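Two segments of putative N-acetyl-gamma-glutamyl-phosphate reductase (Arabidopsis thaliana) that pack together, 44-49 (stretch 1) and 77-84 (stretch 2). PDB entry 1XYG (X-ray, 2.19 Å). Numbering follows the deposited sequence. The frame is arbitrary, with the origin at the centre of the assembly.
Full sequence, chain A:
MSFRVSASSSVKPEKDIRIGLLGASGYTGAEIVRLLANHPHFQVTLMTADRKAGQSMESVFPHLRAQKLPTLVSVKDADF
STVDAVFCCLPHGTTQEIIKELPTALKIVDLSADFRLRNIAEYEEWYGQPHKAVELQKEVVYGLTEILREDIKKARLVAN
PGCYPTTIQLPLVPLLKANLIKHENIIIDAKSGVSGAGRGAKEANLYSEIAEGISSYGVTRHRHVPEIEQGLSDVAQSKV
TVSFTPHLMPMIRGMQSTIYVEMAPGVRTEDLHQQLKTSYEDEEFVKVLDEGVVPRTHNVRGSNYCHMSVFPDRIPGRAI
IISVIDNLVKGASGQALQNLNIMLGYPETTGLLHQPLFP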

# COMPACT_ATOMS: atom_id res chain seq x y z
N VAL A 44 27.80 -8.89 16.61
CA VAL A 44 27.39 -7.80 17.48
C VAL A 44 27.50 -8.23 18.94
O VAL A 44 26.84 -9.18 19.36
N THR A 45 28.33 -7.53 19.72
CA THR A 45 28.52 -7.87 21.12
C THR A 45 28.11 -6.73 22.05
O THR A 45 28.01 -6.91 23.27
N LEU A 46 27.87 -5.56 21.48
CA LEU A 46 27.49 -4.40 22.28
C LEU A 46 26.48 -3.50 21.53
O LEU A 46 26.71 -3.13 20.38
N MET A 47 25.38 -3.14 22.19
CA MET A 47 24.35 -2.30 21.55
C MET A 47 23.79 -1.18 22.44
O MET A 47 23.42 -1.42 23.60
N THR A 48 23.70 0.02 21.87
CA THR A 48 23.20 1.22 22.56
C THR A 48 21.80 1.70 22.12
O THR A 48 21.46 1.66 20.93
N ALA A 49 21.00 2.16 23.08
CA ALA A 49 19.66 2.69 22.84
C ALA A 49 19.42 3.82 23.83
O ALA A 49 20.02 3.87 24.90
N ASP A 77 26.76 4.11 29.77
CA ASP A 77 27.19 2.90 30.48
C ASP A 77 27.88 1.85 29.61
O ASP A 77 28.18 0.75 30.09
N ALA A 78 28.15 2.19 28.35
CA ALA A 78 28.80 1.25 27.44
C ALA A 78 30.32 1.30 27.51
O ALA A 78 30.91 2.38 27.50
N ASP A 79 30.94 0.13 27.58
CA ASP A 79 32.40 0.03 27.63
C ASP A 79 32.91 -0.32 26.23
O ASP A 79 32.80 -1.47 25.78
N PHE A 80 33.47 0.67 25.55
CA PHE A 80 33.95 0.50 24.19
C PHE A 80 35.30 -0.19 24.00
O PHE A 80 35.74 -0.39 22.87
N SER A 81 35.95 -0.56 25.10
CA SER A 81 37.23 -1.26 25.00
C SER A 81 36.86 -2.73 24.80
O SER A 81 37.72 -3.60 24.63
N THR A 82 35.56 -2.99 24.82
CA THR A 82 35.01 -4.33 24.67
C THR A 82 34.70 -4.68 23.20
O THR A 82 34.25 -5.79 22.92
N VAL A 83 34.93 -3.75 22.28
CA VAL A 83 34.65 -4.02 20.87
C VAL A 83 35.81 -3.64 19.96
O VAL A 83 36.67 -2.86 20.33
N ASP A 84 35.82 -4.22 18.76
CA ASP A 84 36.88 -3.98 17.78
C ASP A 84 36.55 -2.87 16.79
O ASP A 84 37.41 -2.07 16.43

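Residues 44-49, which begin within a strand, pack against residues 77-84, which form no regular helix or strand. No hydrogen bond crosses between the two stretches, so the contact rests on van der Waals packing and buries 254 Å² in total. Val44 (t) points away and makes no contact with stretch 2. Thr45 (p) points toward stretch 2, where its OG1 lies 3.6 Å from CG1 of Val83 (m) and 4.1 Å from the backbone O of Thr82; the hydroxyl is buried here without a polar partner. Leu46 (chi1 t, chi2 p) is the centre of the contact, with the largest covered area. Its CB meets Val83 CG1 at 3.8 Å, while its CD2 reaches Ala78 CB at 4.1 Å, Phe80 CD1 at 4.2 Å and the backbone O of Asp79 at 3.6 Å. Phe80 (chi1 m) leaves its backbone sideways, but its ring end comes nearer and meets the leucine methyl obliquely. The Asp79 O that Leu46 CD2 only touches accepts hydrogen bonds within its own stretch, from Thr82 N (3.3 Å) and Thr82 OG1 (3.0 Å), and Asp79 OD1 accepts from Ser81 N (3.0 Å) and Ser81 OG (2.5 Å), tying the turn together locally. Met47 (chi1 m) points away. Thr48 (m) points toward stretch 2 again, its unpartnered OG1 4.3 Å from Ala78 CB; Ala49 is out of reach.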

# COMPACT_ATOMS: atom_id res chain seq x y z
CB VAL A 44 25.93 -7.38 17.21
CG1 VAL A 44 25.54 -6.24 18.15
CG2 VAL A 44 25.77 -6.95 15.76
CB THR A 45 29.99 -8.25 21.43
OG1 THR A 45 30.86 -7.18 21.03
CG2 THR A 45 30.38 -9.54 20.70
CB LEU A 46 28.73 -3.59 22.63
CG LEU A 46 28.47 -2.32 23.43
CD1 LEU A 46 27.66 -2.67 24.68
CD2 LEU A 46 29.78 -1.67 23.80
CB MET A 47 23.18 -3.16 21.07
CG MET A 47 23.51 -4.20 20.02
SD MET A 47 22.02 -4.95 19.28
CE MET A 47 21.23 -5.73 20.69
CB THR A 48 24.14 2.42 22.35
OG1 THR A 48 25.42 2.14 22.92
CG2 THR A 48 23.59 3.63 22.99
CB ALA A 49 18.61 1.60 23.02
CB ASP A 77 25.99 2.24 31.18
CG ASP A 77 25.37 3.13 32.24
OD1 ASP A 77 26.12 3.84 32.94
OD2 ASP A 77 24.13 3.11 32.38
CB ALA A 78 28.35 1.53 26.02
CB ASP A 79 32.84 -1.06 28.61
CG ASP A 79 34.32 -0.99 28.92
OD1 ASP A 79 35.13 -0.91 27.98
OD2 ASP A 79 34.68 -1.00 30.12
CB PHE A 80 33.93 1.85 23.48
CG PHE A 80 32.54 2.35 23.22
CD1 PHE A 80 31.74 1.74 22.26
CD2 PHE A 80 32.00 3.38 23.99
CE1 PHE A 80 30.43 2.14 22.07
CE2 PHE A 80 30.68 3.78 23.81
CZ PHE A 80 29.89 3.16 22.85
CB SER A 81 38.04 -1.08 26.29
OG SER A 81 37.44 -1.75 27.39
CB THR A 82 33.72 -4.46 25.49
OG1 THR A 82 33.96 -4.00 26.82
CG2 THR A 82 33.25 -5.91 25.53
CB VAL A 83 33.37 -3.27 20.39
CG1 VAL A 83 32.14 -3.86 21.08
CG2 VAL A 83 33.48 -1.79 20.70
CB ASP A 84 37.17 -5.28 17.02
CG ASP A 84 37.51 -6.43 17.95
OD1 ASP A 84 38.52 -6.34 18.66
OD2 ASP A 84 36.75 -7.42 17.96